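Local structure of putative ribose operon repressor (Burkholderia thailandensis, 3EGC) at residues S28-E33 with Y39-A44; Y119-G124 with R148-A153; Q203-L208 with P214-V219. The protein is a putative ribose operon repressor of the LacI family that probably binds regulatory DNA and controls transcription. All coordinates share one frame; numbering follows the deposited sequence.

Contact 1 (S28-E33 with Y39-A44); sequences SGVESE and YSVLLA
Val41 meets the helix 28-33 through one methyl. Its CG2 lies 4.3 Å from CA of Glu31, so that the methyl rests against the helix backbone rather than against the glutamate side chain, and the same CG2 stands 4.4 Å from CG1 of Val30. Both separations are those of relaxed van der Waals packing, and the contact is wholly apolar: no polar atom of either segment bonds to the other. The small buried area, 102 Å² summed over both sides, fits a join made by one valine against two consecutive helical residues.

The torsion of Val41 explains which methyl is used. CG1 is anti to the backbone N (chi1 -179°), which leaves CG2 opposite the carbonyl carbon and swung toward the helix. The CA-CB bond of Val41 points at the helix, whereas those of Val30 and Glu31 run across the interface, in keeping with Glu31 meeting Val41 through its CA. The backbones approach most closely here, Glu31 CA being 6.6 Å from Val41 CA. Within the helix, backbone bonds from Ser32 N to Ser28 O and from Glu33 N to Gly29 O keep the turn regular around the touching pair.

Farther out, Val30 also packs on Met249 of helix 241-257, and Val41 touches Leu13. The Glu31 side chain leans on Ala44 of the second subunit. Helix 21-36 is the crossover of the beta-alpha-beta unit that runs from strand 10-15 to strand 40-45. Strand 40-45 is outermost in its own chain, bonded on one side to strand 10-15, while Val41 and Leu43 make backbone hydrogen bonds with the second subunit. The helix thus packs over a strand that takes part in the dimer interface.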
loop_
_atom_site.group_PDB
_atom_site.type_symbol
_atom_site.label_atom_id
_atom_site.label_comp_id
_atom_site.label_asym_id
_atom_site.label_seq_id
_atom_site.Cartn_x
_atom_site.Cartn_y
_atom_site.Cartn_z
ATOM N N SER A 28 -7.496 6.659 0.957
ATOM C CA SER A 28 -7.077 7.691 1.934
ATOM C C SER A 28 -7.672 9.079 1.547
ATOM O O SER A 28 -8.309 9.716 2.350
ATOM C CB SER A 28 -5.537 7.769 1.957
ATOM O OG SER A 28 -5.154 8.783 2.770
ATOM N N GLY A 29 -7.500 9.497 0.301
ATOM C CA GLY A 29 -8.083 10.773 -0.192
ATOM C C GLY A 29 -9.612 10.816 -0.108
ATOM O O GLY A 29 -10.223 11.880 0.287
ATOM N N VAL A 30 -10.246 9.693 -0.488
ATOM C CA VAL A 30 -11.696 9.565 -0.384
ATOM C C VAL A 30 -12.194 9.690 1.114
ATOM O O VAL A 30 -13.123 10.430 1.416
ATOM C CB VAL A 30 -12.163 8.184 -0.852
ATOM C CG1 VAL A 30 -13.580 7.977 -0.419
ATOM C CG2 VAL A 30 -11.975 7.986 -2.321
ATOM N N GLU A 31 -11.532 8.974 2.016
ATOM C CA GLU A 31 -11.911 8.948 3.414
ATOM C C GLU A 31 -11.714 10.297 4.094
ATOM O O GLU A 31 -12.501 10.702 4.907
ATOM C CB GLU A 31 -11.114 7.861 4.175
ATOM C CG GLU A 31 -11.633 7.580 5.566
ATOM C CD GLU A 31 -10.976 8.459 6.623
ATOM O OE1 GLU A 31 -11.549 8.496 7.699
ATOM O OE2 GLU A 31 -9.930 9.101 6.388
ATOM N N SER A 32 -10.656 10.994 3.725
ATOM C CA SER A 32 -10.347 12.289 4.284
ATOM C C SER A 32 -11.384 13.338 3.817
ATOM O O SER A 32 -11.879 14.166 4.587
ATOM C CB SER A 32 -8.949 12.656 3.798
ATOM O OG SER A 32 -8.448 13.778 4.460
ATOM N N GLU A 33 -11.759 13.291 2.556
ATOM C CA GLU A 33 -12.756 14.194 2.064
ATOM C C GLU A 33 -14.154 13.855 2.649
ATOM O O GLU A 33 -14.859 14.747 3.019
ATOM C CB GLU A 33 -12.791 14.173 0.540
ATOM C CG GLU A 33 -13.825 15.193 -0.058
ATOM C CD GLU A 33 -13.408 16.692 0.209
ATOM O OE1 GLU A 33 -12.221 17.015 0.156
ATOM O OE2 GLU A 33 -14.269 17.543 0.484
ATOM N N TYR A 39 -19.434 12.495 5.992
ATOM C CA TYR A 39 -19.804 11.170 5.496
ATOM C C TYR A 39 -18.939 10.036 6.030
ATOM O O TYR A 39 -17.748 10.214 6.193
ATOM C CB TYR A 39 -19.711 11.097 3.948
ATOM C CG TYR A 39 -20.770 11.880 3.242
ATOM C CD1 TYR A 39 -20.720 13.276 3.235
ATOM C CD2 TYR A 39 -21.828 11.257 2.626
ATOM C CE1 TYR A 39 -21.703 14.031 2.612
ATOM C CE2 TYR A 39 -22.824 12.013 1.964
ATOM C CZ TYR A 39 -22.752 13.401 1.962
ATOM O OH TYR A 39 -23.696 14.163 1.321
ATOM N N SER A 40 -19.558 8.863 6.161
ATOM C CA SER A 40 -18.885 7.645 6.474
ATOM C C SER A 40 -18.601 6.829 5.190
ATOM O O SER A 40 -19.301 6.968 4.192
ATOM C CB SER A 40 -19.767 6.811 7.437
ATOM O OG SER A 40 -19.766 7.393 8.731
ATOM N N VAL A 41 -17.599 5.950 5.273
ATOM C CA VAL A 41 -17.187 5.135 4.162
ATOM C C VAL A 41 -17.180 3.642 4.384
ATOM O O VAL A 41 -16.374 3.112 5.173
ATOM C CB VAL A 41 -15.776 5.545 3.663
ATOM C CG1 VAL A 41 -15.363 4.648 2.435
ATOM C CG2 VAL A 41 -15.785 7.081 3.300
ATOM N N LEU A 42 -18.057 2.956 3.666
ATOM C CA LEU A 42 -18.077 1.505 3.706
ATOM C C LEU A 42 -17.069 0.975 2.652
ATOM O O LEU A 42 -17.023 1.463 1.491
ATOM C CB LEU A 42 -19.481 1.007 3.352
ATOM C CG LEU A 42 -20.614 0.824 4.355
ATOM C CD1 LEU A 42 -21.946 0.254 3.613
ATOM C CD2 LEU A 42 -20.181 0.009 5.574
ATOM N N LEU A 43 -16.284 -0.016 3.025
ATOM C CA LEU A 43 -15.221 -0.449 2.122
ATOM C C LEU A 43 -15.446 -1.846 1.593
ATOM O O LEU A 43 -15.842 -2.721 2.330
ATOM C CB LEU A 43 -13.863 -0.349 2.780
ATOM C CG LEU A 43 -12.697 -1.039 2.095
ATOM C CD1 LEU A 43 -12.237 -0.225 0.851
ATOM C CD2 LEU A 43 -11.506 -1.248 3.129
ATOM N N ALA A 44 -15.271 -2.024 0.285
ATOM C CA ALA A 44 -15.218 -3.345 -0.260
ATOM C C ALA A 44 -13.968 -3.480 -1.123
ATOM O O ALA A 44 -13.513 -2.522 -1.803
ATOM C CB ALA A 44 -16.453 -3.662 -1.002
#

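Contact 2 (Y119-G124 with R148-A153); sequences YLIARG and RAAMSA
Ile121 reaches from its helix to the neighbouring one with a single atom, CD1, which touches Ala150 and Met151 at once. This is the tight part of the contact. CD1 sits 3.7 Å from the carbonyl O of Ala150 and 3.9 Å from SD of Met151, with CB of Ala150 a little farther off at 4.4 Å. The methyl therefore settles over the backbone between two successive residues. The nearest CA atoms, those of Ile121 and Met151, are 8.2 Å apart, a spacing that leaves the contact to side chains and one carbonyl. Chi2 of Ile121 is extended at 159°, which stretches the CG1-CD1 arm toward the other helix. Met151 comes to the meeting by folding: its first torsion and a bend at chi2 (-60°) bring the sulfur beside CD1 of the isoleucine, although the CA-CB bond is not aimed at that helix. The two side chains cross obliquely.

Helices 109-122 and 138-153 precede and follow strand 128-131 in the chain, and they pack beside each other in one of the alpha/beta lobes of the type I periplasmic-binding-protein fold. Ile121 and Met151 both rest on Ile128 of that strand, so Ile128 backs both side chains.

The looser side holds Ala122, Arg123 and Gly124 of one segment and Ser152 and Ala153 of the other, exposed residues that make no contact between the two segments. The packing continues instead onto earlier turns of helix 109-122, where Ala150 touches Val117 and Ala153 touches Arg114. Helix 109-122 winds down in a Schellman motif: Gly124 has a positive phi of 106° and its N bonds to Ile121 O at 2.9 Å. Arg148 takes no part in the contact, and its NH2 hydrogen-bonds OE1 of Gln160.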
loop_
_atom_site.group_PDB
_atom_site.type_symbol
_atom_site.label_atom_id
_atom_site.label_comp_id
_atom_site.label_asym_id
_atom_site.label_seq_id
_atom_site.Cartn_x
_atom_site.Cartn_y
_atom_site.Cartn_z
ATOM N N TYR A 119 11.759 11.505 -22.521
ATOM C CA TYR A 119 12.912 11.501 -21.702
ATOM C C TYR A 119 13.896 10.384 -22.062
ATOM O O TYR A 119 15.105 10.610 -22.079
ATOM C CB TYR A 119 12.494 11.386 -20.245
ATOM C CG TYR A 119 13.633 11.135 -19.285
ATOM C CD1 TYR A 119 14.303 12.177 -18.721
ATOM C CD2 TYR A 119 14.056 9.871 -19.007
ATOM C CE1 TYR A 119 15.352 11.971 -17.797
ATOM C CE2 TYR A 119 15.084 9.646 -18.118
ATOM C CZ TYR A 119 15.709 10.704 -17.515
ATOM O OH TYR A 119 16.746 10.485 -16.656
ATOM N N LEU A 120 13.397 9.183 -22.320
ATOM C CA LEU A 120 14.238 8.074 -22.735
ATOM C C LEU A 120 14.909 8.327 -24.084
ATOM O O LEU A 120 16.051 7.951 -24.304
ATOM C CB LEU A 120 13.414 6.827 -22.791
ATOM C CG LEU A 120 13.124 6.145 -21.473
ATOM C CD1 LEU A 120 12.162 5.014 -21.771
ATOM C CD2 LEU A 120 14.398 5.631 -20.848
ATOM N N ILE A 121 14.181 8.994 -24.960
ATOM C CA ILE A 121 14.631 9.258 -26.312
ATOM C C ILE A 121 15.694 10.339 -26.229
ATOM O O ILE A 121 16.736 10.237 -26.845
ATOM C CB ILE A 121 13.486 9.728 -27.220
ATOM C CG1 ILE A 121 12.561 8.570 -27.590
ATOM C CG2 ILE A 121 14.063 10.374 -28.501
ATOM C CD1 ILE A 121 11.126 9.005 -28.054
ATOM N N ALA A 122 15.452 11.344 -25.388
ATOM C CA ALA A 122 16.449 12.402 -25.191
ATOM C C ALA A 122 17.762 11.858 -24.588
ATOM O O ALA A 122 18.815 12.475 -24.737
ATOM C CB ALA A 122 15.889 13.543 -24.379
ATOM N N ARG A 123 17.690 10.689 -23.947
ATOM C CA ARG A 123 18.893 10.042 -23.437
ATOM C C ARG A 123 19.672 9.296 -24.491
ATOM O O ARG A 123 20.779 8.865 -24.221
ATOM C CB ARG A 123 18.579 9.075 -22.290
ATOM C CG ARG A 123 18.642 9.721 -20.980
ATOM C CD ARG A 123 18.033 8.848 -19.889
ATOM N NE ARG A 123 18.975 7.879 -19.349
ATOM C CZ ARG A 123 19.954 8.196 -18.496
ATOM N NH1 ARG A 123 20.150 9.464 -18.139
ATOM N NH2 ARG A 123 20.743 7.248 -18.004
ATOM N N GLY A 124 19.076 9.094 -25.661
ATOM C CA GLY A 124 19.722 8.301 -26.686
ATOM C C GLY A 124 19.173 6.908 -26.932
ATOM O O GLY A 124 19.815 6.120 -27.628
ATOM N N ARG A 148 3.399 5.543 -28.198
ATOM C CA ARG A 148 3.442 5.548 -29.657
ATOM C C ARG A 148 3.570 6.967 -30.184
ATOM O O ARG A 148 4.235 7.199 -31.221
ATOM C CB ARG A 148 2.218 4.882 -30.275
ATOM C CG ARG A 148 2.120 3.371 -30.068
ATOM C CD ARG A 148 0.933 2.828 -30.931
ATOM N NE ARG A 148 0.619 1.425 -30.646
ATOM C CZ ARG A 148 1.210 0.393 -31.243
ATOM N NH1 ARG A 148 2.176 0.599 -32.164
ATOM N NH2 ARG A 148 0.858 -0.837 -30.888
ATOM N N ALA A 149 2.938 7.912 -29.491
ATOM C CA ALA A 149 2.941 9.274 -29.949
ATOM C C ALA A 149 4.340 9.861 -29.784
ATOM O O ALA A 149 4.771 10.660 -30.606
ATOM C CB ALA A 149 1.899 10.111 -29.200
ATOM N N ALA A 150 5.038 9.474 -28.725
ATOM C CA ALA A 150 6.406 9.961 -28.492
ATOM C C ALA A 150 7.353 9.380 -29.546
ATOM O O ALA A 150 8.174 10.059 -30.110
ATOM C CB ALA A 150 6.906 9.559 -27.071
ATOM N N MET A 151 7.244 8.092 -29.777
ATOM C CA MET A 151 8.043 7.416 -30.777
ATOM C C MET A 151 7.818 8.019 -32.149
ATOM O O MET A 151 8.758 8.327 -32.876
ATOM C CB MET A 151 7.746 5.894 -30.745
ATOM C CG MET A 151 8.286 5.233 -29.407
ATOM S SD MET A 151 10.116 5.359 -29.103
ATOM C CE MET A 151 10.650 3.936 -30.054
ATOM N N SER A 152 6.551 8.226 -32.463
ATOM C CA SER A 152 6.144 8.738 -33.758
ATOM C C SER A 152 6.794 10.089 -33.981
ATOM O O SER A 152 7.417 10.346 -35.034
ATOM C CB SER A 152 4.613 8.882 -33.792
ATOM O OG SER A 152 4.084 8.546 -35.049
ATOM N N ALA A 153 6.666 10.952 -32.976
ATOM C CA ALA A 153 7.073 12.332 -33.114
ATOM C C ALA A 153 8.573 12.452 -33.320
ATOM O O ALA A 153 9.053 13.444 -33.895
ATOM C CB ALA A 153 6.658 13.136 -31.908
#

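Contact 3 (Q203-L208 with P214-V219); sequences QALNVL and PDVEIV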
loop_
_atom_site.group_PDB
_atom_site.type_symbol
_atom_site.label_atom_id
_atom_site.label_comp_id
_atom_site.label_asym_id
_atom_site.label_seq_id
_atom_site.Cartn_x
_atom_site.Cartn_y
_atom_site.Cartn_z
ATOM N N GLN A 203 12.051 -8.283 -12.167
ATOM C CA GLN A 203 12.179 -9.724 -12.068
ATOM C C GLN A 203 12.695 -10.336 -13.354
ATOM O O GLN A 203 13.596 -11.175 -13.318
ATOM C CB GLN A 203 10.886 -10.394 -11.607
ATOM C CG GLN A 203 10.638 -10.181 -10.116
ATOM C CD GLN A 203 9.182 -10.215 -9.729
ATOM O OE1 GLN A 203 8.840 -9.947 -8.557
ATOM N NE2 GLN A 203 8.306 -10.535 -10.689
ATOM N N ALA A 204 12.122 -9.927 -14.483
ATOM C CA ALA A 204 12.597 -10.440 -15.775
ATOM C C ALA A 204 14.100 -10.179 -15.974
ATOM O O ALA A 204 14.816 -11.046 -16.380
ATOM C CB ALA A 204 11.793 -9.869 -16.940
ATOM N N LEU A 205 14.548 -8.960 -15.698
ATOM C CA LEU A 205 15.948 -8.617 -15.920
ATOM C C LEU A 205 16.874 -9.696 -15.373
ATOM O O LEU A 205 17.645 -10.317 -16.121
ATOM C CB LEU A 205 16.304 -7.250 -15.361
ATOM C CG LEU A 205 15.692 -6.098 -16.184
ATOM C CD1 LEU A 205 16.016 -4.737 -15.567
ATOM C CD2 LEU A 205 16.109 -6.155 -17.654
ATOM N N ASN A 206 16.751 -9.977 -14.090
ATOM C CA ASN A 206 17.640 -10.956 -13.549
ATOM C C ASN A 206 17.300 -12.435 -13.731
ATOM O O ASN A 206 18.148 -13.287 -13.528
ATOM C CB ASN A 206 18.223 -10.532 -12.181
ATOM C CG ASN A 206 17.291 -10.724 -11.029
ATOM O OD1 ASN A 206 17.209 -9.848 -10.140
ATOM N ND2 ASN A 206 16.664 -11.898 -10.957
ATOM N N VAL A 207 16.096 -12.728 -14.204
ATOM C CA VAL A 207 15.824 -14.026 -14.774
ATOM C C VAL A 207 16.674 -14.187 -16.065
ATOM O O VAL A 207 17.278 -15.212 -16.308
ATOM C CB VAL A 207 14.340 -14.198 -15.120
ATOM C CG1 VAL A 207 14.173 -15.296 -16.126
ATOM C CG2 VAL A 207 13.513 -14.496 -13.878
ATOM N N LEU A 208 16.720 -13.142 -16.883
ATOM C CA LEU A 208 17.483 -13.142 -18.114
ATOM C C LEU A 208 19.003 -12.855 -17.919
ATOM O O LEU A 208 19.794 -13.000 -18.853
ATOM C CB LEU A 208 16.862 -12.152 -19.075
ATOM C CG LEU A 208 15.511 -12.563 -19.651
ATOM C CD1 LEU A 208 15.010 -11.516 -20.611
ATOM C CD2 LEU A 208 15.568 -13.898 -20.382
ATOM N N PRO A 214 22.792 -0.313 -17.592
ATOM C CA PRO A 214 23.589 -0.527 -18.813
ATOM C C PRO A 214 22.907 -1.398 -19.898
ATOM O O PRO A 214 23.045 -1.123 -21.084
ATOM C CB PRO A 214 24.841 -1.243 -18.291
ATOM C CG PRO A 214 24.832 -1.061 -16.786
ATOM C CD PRO A 214 23.410 -0.942 -16.400
ATOM N N ASP A 215 22.196 -2.447 -19.484
ATOM C CA ASP A 215 21.443 -3.295 -20.435
ATOM C C ASP A 215 20.037 -2.792 -20.789
ATOM O O ASP A 215 19.672 -2.785 -21.957
ATOM C CB ASP A 215 21.356 -4.737 -19.923
ATOM C CG ASP A 215 22.722 -5.422 -19.833
ATOM O OD1 ASP A 215 23.607 -5.141 -20.665
ATOM O OD2 ASP A 215 22.917 -6.242 -18.931
ATOM N N VAL A 216 19.258 -2.377 -19.797
ATOM C CA VAL A 216 17.882 -1.878 -20.019
ATOM C C VAL A 216 17.550 -0.785 -19.039
ATOM O O VAL A 216 17.686 -0.989 -17.839
ATOM C CB VAL A 216 16.855 -3.048 -19.815
ATOM C CG1 VAL A 216 15.365 -2.596 -19.818
ATOM C CG2 VAL A 216 17.122 -4.239 -20.828
ATOM N N GLU A 217 17.141 0.378 -19.525
ATOM C CA GLU A 217 16.584 1.412 -18.648
ATOM C C GLU A 217 15.056 1.313 -18.579
ATOM O O GLU A 217 14.431 0.628 -19.404
ATOM C CB GLU A 217 17.095 2.827 -19.000
ATOM C CG GLU A 217 18.553 3.078 -18.496
ATOM C CD GLU A 217 19.162 4.417 -18.931
ATOM O OE1 GLU A 217 18.498 5.264 -19.558
ATOM O OE2 GLU A 217 20.334 4.651 -18.607
ATOM N N ILE A 218 14.477 1.958 -17.565
ATOM C CA ILE A 218 13.065 1.858 -17.263
ATOM C C ILE A 218 12.469 3.164 -16.777
ATOM O O ILE A 218 13.004 3.793 -15.857
ATOM C CB ILE A 218 12.781 0.787 -16.150
ATOM C CG1 ILE A 218 13.246 -0.606 -16.610
ATOM C CG2 ILE A 218 11.278 0.805 -15.746
ATOM C CD1 ILE A 218 13.072 -1.745 -15.511
ATOM N N VAL A 219 11.364 3.587 -17.393
ATOM C CA VAL A 219 10.571 4.649 -16.775
ATOM C C VAL A 219 9.235 4.003 -16.419
ATOM O O VAL A 219 8.774 3.139 -17.146
ATOM C CB VAL A 219 10.390 5.891 -17.699
ATOM C CG1 VAL A 219 11.710 6.540 -17.914
ATOM C CG2 VAL A 219 9.737 5.480 -19.132
#
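Leu205 and Val216 mark the closest approach of the two backbones, their CA atoms 8.1 Å apart, a spacing that leaves the meeting to side chains alone. One segment is helical, with backbone bonds from Val207 N to Gln203 O and from Leu208 N to Ala204 O. The other is loop through Val216 and strand from Glu217. Together they belong to the beta-alpha-beta unit made by strand 189-192, helix 195-208 and strand 217-221, and a short loop returns the chain from helix to strand.

From Val216 to Ile218 the side chains alternate. Val216 and Ile218 point at the helix and Glu217 points away from it. Leu205 answers both by itself, each of its terminal methyls taking a separate partner. CG is anti to the carbonyl carbon (chi1 -72°), and chi2 of 178° extends CD1 toward Ile218 while CD2 branches off to Val216. CD2 lies 3.8 Å from CG2 of Val216 and 3.9 Å from its CB, lying along the CB-CG2 side of the valine. Leu210 and Tyr212 of the connecting loop also touch Leu205, while Val216 and Ile218 rest on Leu190 and Thr192 of the neighbouring strand, so this apolar layer spreads well past the two segments. The other branch of the leucine is met end-on: CD1 of Leu205 and CD1 of Ile218 approach tip to tip at 4.2 Å.

How the contacts relate
All three contacts are small and apolar, without a hydrogen bond between their segments. Contacts 1 and 3 are alike, each a helix lying on the last strand of its beta-alpha-beta unit, but they stand on opposite sides of the chain's centre, their centres 38 Å apart. Contact 1 lies at the dimer interface, contact 3 between helix 195-208 and an inner strand, 217-221. Contact 2 joins helix to helix and has the most solvent-facing surroundings. Helices 109-122 and 195-208 lie on opposite faces of strand 217-221, the first through Leu120 on Val219, and Arg123 NE makes a 2.7 Å salt bridge to Glu217 OE1, an ionic link outside both apolar contacts.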